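Local coordinates for putative Oleoyl-[acyl-carrier protein] thioesterase (Lactobacillus plantarum, PDB 2OWN) that probably hydrolyses the thioester of oleoyl-[acyl-carrier protein], releasing the fatty acid from its carrier, at residues B[185-190]-B[238-243]; B[153-156]-B[160-163]. All coordinates share one frame; numbering follows the deposited sequence.

Contact 1. Residues B[185-190]-B[238-243]; sequences FDWLVD and HLIEVD
The imidazole of His238, held at NE2 by a hydrogen bond with Thr236 OG1, lies against the backbone carbonyl of Leu188. His238 CE1 is 3.2 Å from Leu188 O; ND1 is nearly as close to that oxygen, but the angle is too poor for a hydrogen bond. The rest of the interface is apolar. Leu188 CD2 presses on His238 CB at 3.4 Å and also reaches Ile240 CG1 at 3.7 Å, bridging two residues on one side of strand 233-241. Ile240 divides its branches: with CG1 beside the backbone N (chi1 -56°), the longer branch lies against Leu188, and its CD1 contacts Leu188 CD2 and Trp187 CB, whereas CG2 touches Trp187 CE3 at 4.0 Å. A glycine in place of His238 would probably leave Leu188 CD2 facing a gap and Thr236 OG1 without its imidazole partner. The short axes approach to 9.2 Å at 132°, consistent with the hotdog fold, in which a sheet wraps round a helix. Trp187 is stacked on Tyr166, and Asp190 OD1 is hydrogen-bonded to Phe170 N of the second subunit. Since no hydrogen bond spans the two segments and all four touching residues are buried, helix and strand are joined here by shape and hydrophobic packing.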
loop_
_atom_site.group_PDB
_atom_site.type_symbol
_atom_site.label_atom_id
_atom_site.label_comp_id
_atom_site.label_asym_id
_atom_site.label_seq_id
_atom_site.Cartn_x
_atom_site.Cartn_y
_atom_site.Cartn_z
ATOM N N PHE B 185 -6.664 -6.964 6.121
ATOM C CA PHE B 185 -7.747 -6.576 5.169
ATOM C C PHE B 185 -7.443 -6.911 3.706
ATOM O O PHE B 185 -8.386 -7.115 2.929
ATOM C CB PHE B 185 -8.189 -5.112 5.332
ATOM C CG PHE B 185 -8.929 -4.865 6.606
ATOM C CD1 PHE B 185 -10.288 -5.238 6.697
ATOM C CD2 PHE B 185 -8.303 -4.278 7.714
ATOM C CE1 PHE B 185 -11.029 -5.029 7.891
ATOM C CE2 PHE B 185 -9.038 -4.050 8.920
ATOM C CZ PHE B 185 -10.398 -4.435 9.008
ATOM N N ASP B 186 -6.150 -6.944 3.334
ATOM C CA ASP B 186 -5.709 -7.363 1.985
ATOM C C ASP B 186 -6.138 -8.815 1.748
ATOM O O ASP B 186 -6.651 -9.119 0.686
ATOM C CB ASP B 186 -4.176 -7.333 1.778
ATOM C CG ASP B 186 -3.535 -5.950 1.998
ATOM O OD1 ASP B 186 -4.218 -4.913 1.915
ATOM O OD2 ASP B 186 -2.309 -5.920 2.238
ATOM N N TRP B 187 -5.956 -9.669 2.767
ATOM C CA TRP B 187 -6.291 -11.106 2.699
ATOM C C TRP B 187 -7.797 -11.320 2.813
ATOM O O TRP B 187 -8.359 -12.073 2.019
ATOM C CB TRP B 187 -5.568 -11.948 3.781
ATOM C CG TRP B 187 -4.112 -11.636 3.931
ATOM C CD1 TRP B 187 -3.241 -11.343 2.929
ATOM C CD2 TRP B 187 -3.351 -11.665 5.137
ATOM N NE1 TRP B 187 -2.000 -11.121 3.434
ATOM C CE2 TRP B 187 -2.017 -11.322 4.788
ATOM C CE3 TRP B 187 -3.661 -11.934 6.491
ATOM C CZ2 TRP B 187 -0.974 -11.228 5.752
ATOM C CZ3 TRP B 187 -2.625 -11.844 7.466
ATOM C CH2 TRP B 187 -1.292 -11.494 7.079
ATOM N N LEU B 188 -8.419 -10.670 3.811
ATOM C CA LEU B 188 -9.877 -10.744 4.095
ATOM C C LEU B 188 -10.754 -10.354 2.908
ATOM O O LEU B 188 -11.612 -11.134 2.495
ATOM C CB LEU B 188 -10.251 -9.855 5.298
ATOM C CG LEU B 188 -9.721 -10.267 6.681
ATOM C CD1 LEU B 188 -9.735 -9.100 7.687
ATOM C CD2 LEU B 188 -10.489 -11.468 7.220
ATOM N N VAL B 189 -10.494 -9.164 2.357
ATOM C CA VAL B 189 -11.258 -8.620 1.213
ATOM C C VAL B 189 -10.977 -9.411 -0.072
ATOM O O VAL B 189 -11.930 -9.726 -0.787
ATOM C CB VAL B 189 -11.052 -7.083 1.033
ATOM C CG1 VAL B 189 -11.841 -6.553 -0.165
ATOM C CG2 VAL B 189 -11.481 -6.360 2.317
ATOM N N ASP B 190 -9.697 -9.722 -0.346
ATOM C CA ASP B 190 -9.310 -10.514 -1.543
ATOM C C ASP B 190 -9.878 -11.959 -1.541
ATOM O O ASP B 190 -9.955 -12.562 -2.617
ATOM C CB ASP B 190 -7.794 -10.547 -1.772
ATOM C CG ASP B 190 -7.418 -11.224 -3.077
ATOM O OD1 ASP B 190 -7.855 -10.721 -4.138
ATOM O OD2 ASP B 190 -6.789 -12.300 -3.011
ATOM N N HIS B 238 -15.636 -13.918 8.081
ATOM C CA HIS B 238 -14.250 -14.253 7.743
ATOM C C HIS B 238 -13.449 -14.795 8.921
ATOM O O HIS B 238 -13.728 -14.451 10.076
ATOM C CB HIS B 238 -13.506 -13.007 7.254
ATOM C CG HIS B 238 -14.135 -12.308 6.092
ATOM N ND1 HIS B 238 -13.598 -12.353 4.824
ATOM C CD2 HIS B 238 -15.239 -11.528 6.011
ATOM C CE1 HIS B 238 -14.355 -11.641 4.007
ATOM N NE2 HIS B 238 -15.357 -11.133 4.701
ATOM N N LEU B 239 -12.440 -15.616 8.593
ATOM C CA LEU B 239 -11.490 -16.210 9.548
ATOM C C LEU B 239 -10.099 -16.317 8.905
ATOM O O LEU B 239 -9.990 -16.848 7.796
ATOM C CB LEU B 239 -11.942 -17.603 10.021
ATOM C CG LEU B 239 -11.023 -18.425 10.964
ATOM C CD1 LEU B 239 -10.698 -17.674 12.253
ATOM C CD2 LEU B 239 -11.632 -19.778 11.286
ATOM N N ILE B 240 -9.076 -15.791 9.586
ATOM C CA ILE B 240 -7.670 -15.896 9.180
ATOM C C ILE B 240 -7.047 -16.817 10.243
ATOM O O ILE B 240 -7.182 -16.542 11.448
ATOM C CB ILE B 240 -6.913 -14.553 9.142
ATOM C CG1 ILE B 240 -7.601 -13.523 8.234
ATOM C CG2 ILE B 240 -5.453 -14.757 8.680
ATOM C CD1 ILE B 240 -7.681 -13.899 6.760
ATOM N N GLU B 241 -6.407 -17.901 9.794
ATOM C CA GLU B 241 -5.714 -18.864 10.661
ATOM C C GLU B 241 -4.328 -19.242 10.111
ATOM O O GLU B 241 -4.085 -19.090 8.914
ATOM C CB GLU B 241 -6.573 -20.122 10.870
ATOM C CG GLU B 241 -6.930 -20.893 9.600
ATOM C CD GLU B 241 -7.798 -22.119 9.832
ATOM O OE1 GLU B 241 -8.221 -22.413 10.976
ATOM O OE2 GLU B 241 -8.052 -22.813 8.830
ATOM N N VAL B 242 -3.453 -19.726 11.001
ATOM C CA VAL B 242 -2.080 -20.178 10.675
ATOM C C VAL B 242 -1.881 -21.597 11.257
ATOM O O VAL B 242 -1.426 -21.746 12.398
ATOM C CB VAL B 242 -1.003 -19.166 11.153
ATOM C CG1 VAL B 242 0.409 -19.656 10.830
ATOM C CG2 VAL B 242 -1.221 -17.819 10.493
ATOM N N ASP B 243 -2.278 -22.606 10.464
ATOM C CA ASP B 243 -2.174 -24.050 10.787
ATOM C C ASP B 243 -3.018 -24.474 12.017
ATOM O O ASP B 243 -2.467 -24.862 13.060
ATOM C CB ASP B 243 -0.692 -24.471 10.920
#

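Contact 2. Residues B[153-156]-B[160-163]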
loop_
_atom_site.group_PDB
_atom_site.type_symbol
_atom_site.label_atom_id
_atom_site.label_comp_id
_atom_site.label_asym_id
_atom_site.label_seq_id
_atom_site.Cartn_x
_atom_site.Cartn_y
_atom_site.Cartn_z
ATOM N N ILE B 153 -19.339 -12.686 13.923
ATOM C CA ILE B 153 -20.020 -13.989 13.902
ATOM C C ILE B 153 -18.946 -15.050 14.173
ATOM O O ILE B 153 -17.802 -14.917 13.696
ATOM C CB ILE B 153 -20.733 -14.276 12.537
ATOM C CG1 ILE B 153 -21.869 -13.274 12.285
ATOM C CG2 ILE B 153 -21.299 -15.711 12.475
ATOM C CD1 ILE B 153 -22.539 -13.421 10.915
ATOM N N SER B 154 -19.292 -16.054 14.987
ATOM C CA SER B 154 -18.371 -17.153 15.310
ATOM C C SER B 154 -18.283 -17.944 13.998
ATOM O O SER B 154 -19.297 -18.491 13.543
ATOM C CB SER B 154 -18.862 -18.009 16.478
ATOM O OG SER B 154 -17.872 -18.953 16.842
ATOM N N PHE B 155 -17.105 -17.908 13.361
ATOM C CA PHE B 155 -16.894 -18.566 12.066
ATOM C C PHE B 155 -17.106 -20.098 12.119
ATOM O O PHE B 155 -16.515 -20.774 12.968
ATOM C CB PHE B 155 -15.506 -18.256 11.462
ATOM C CG PHE B 155 -15.356 -18.746 10.048
ATOM C CD1 PHE B 155 -15.801 -17.949 8.979
ATOM C CD2 PHE B 155 -14.817 -20.022 9.773
ATOM C CE1 PHE B 155 -15.701 -18.403 7.645
ATOM C CE2 PHE B 155 -14.718 -20.494 8.442
ATOM C CZ PHE B 155 -15.172 -19.678 7.384
ATOM N N GLU B 156 -17.968 -20.584 11.219
ATOM C CA GLU B 156 -18.282 -21.997 11.036
ATOM C C GLU B 156 -18.126 -22.306 9.545
ATOM O O GLU B 156 -18.823 -21.703 8.721
ATOM C CB GLU B 156 -19.692 -22.328 11.523
ATOM C CG GLU B 156 -19.839 -22.181 13.044
ATOM C CD GLU B 156 -21.237 -22.496 13.595
ATOM O OE1 GLU B 156 -22.237 -22.540 12.830
ATOM O OE2 GLU B 156 -21.329 -22.668 14.829
ATOM N N THR B 160 -19.786 -24.614 1.091
ATOM C CA THR B 160 -19.663 -23.422 0.225
ATOM C C THR B 160 -18.640 -22.350 0.706
ATOM O O THR B 160 -18.598 -21.254 0.124
ATOM C CB THR B 160 -21.070 -22.770 0.039
ATOM O OG1 THR B 160 -21.577 -22.363 1.312
ATOM C CG2 THR B 160 -22.041 -23.764 -0.587
ATOM N N THR B 161 -17.835 -22.644 1.748
ATOM C CA THR B 161 -16.817 -21.701 2.277
ATOM C C THR B 161 -15.727 -21.435 1.233
ATOM O O THR B 161 -15.215 -22.386 0.643
ATOM C CB THR B 161 -16.136 -22.217 3.586
ATOM O OG1 THR B 161 -17.114 -22.332 4.626
ATOM C CG2 THR B 161 -14.998 -21.281 4.059
ATOM N N ILE B 162 -15.410 -20.152 1.022
ATOM C CA ILE B 162 -14.369 -19.713 0.086
ATOM C C ILE B 162 -13.095 -19.716 0.914
ATOM O O ILE B 162 -13.058 -19.038 1.943
ATOM C CB ILE B 162 -14.623 -18.288 -0.492
ATOM C CG1 ILE B 162 -16.003 -18.193 -1.163
ATOM C CG2 ILE B 162 -13.518 -17.903 -1.486
ATOM C CD1 ILE B 162 -16.364 -16.785 -1.668
ATOM N N THR B 163 -12.085 -20.483 0.488
ATOM C CA THR B 163 -10.779 -20.577 1.172
ATOM C C THR B 163 -9.637 -20.235 0.202
ATOM O O THR B 163 -9.629 -20.744 -0.920
ATOM C CB THR B 163 -10.563 -21.967 1.815
ATOM O OG1 THR B 163 -11.594 -22.206 2.774
ATOM C CG2 THR B 163 -9.214 -22.061 2.537
#
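Phe155 and Thr161 meet where the chain bends through a loop into strand 162-167 of the C-terminal hotdog domain. The loop runs across the sheet rather than pairing with this strand: the nearest CA atoms, those of Glu156 and Thr161, are 8.9 Å apart, and no hydrogen bond joins the two segments directly. At its start, Ile153 is tied through its backbone N to Thr251 OG1, while its side chain rests on strands 218-227 and 233-241. Phe155 follows, its backbone N bonded to Glu249 OE2. With CG anti to the backbone N (chi1 -171°), its ring lies along the sheet, its CZ end meeting Thr161, and passes Ser237 and Asn224. Next comes Glu156, which contributes mainly its carbonyl. Glu156 O is 4.5 Å from Thr161 OG1, too far for a direct bond, and Asn224 makes the connection instead: its ND2 is hydrogen-bonded to Glu156 O and its OD1 to Thr161 OG1. A further hydrogen bond links Thr161 OG1 with Thr158 N inside the loop, so two groups grip this hydroxyl. Its position beside the backbone N (chi1 -63°) puts the methyl anti to that N, facing the ring. The two side chains come from opposite directions, and the methyl meets the ring at its edge and in its plane, with Thr161 CG2 3.7 Å from Phe155 CZ.

In the fold
Contact 2 closes before contact 1 opens along the chain, and their centres lie 11 Å apart on the same side of the chain's centre. All four segments belong to the C-terminal acyl-ACP thioesterase domain, and both contacts reach the sheet containing strands 162-167, 218-227 and 233-241. Strand 233-241 connects them directly: while His238 and Ile240 turn to helix 184-191, Leu239 points away from it and packs on the loop, its CD2 3.5 Å from Phe155 CD2. Contact 1 thus fills the buried, helix-facing side of the strand, and contact 2 covers part of the other side nearer the surface, giving this hotdog domain packing on both faces.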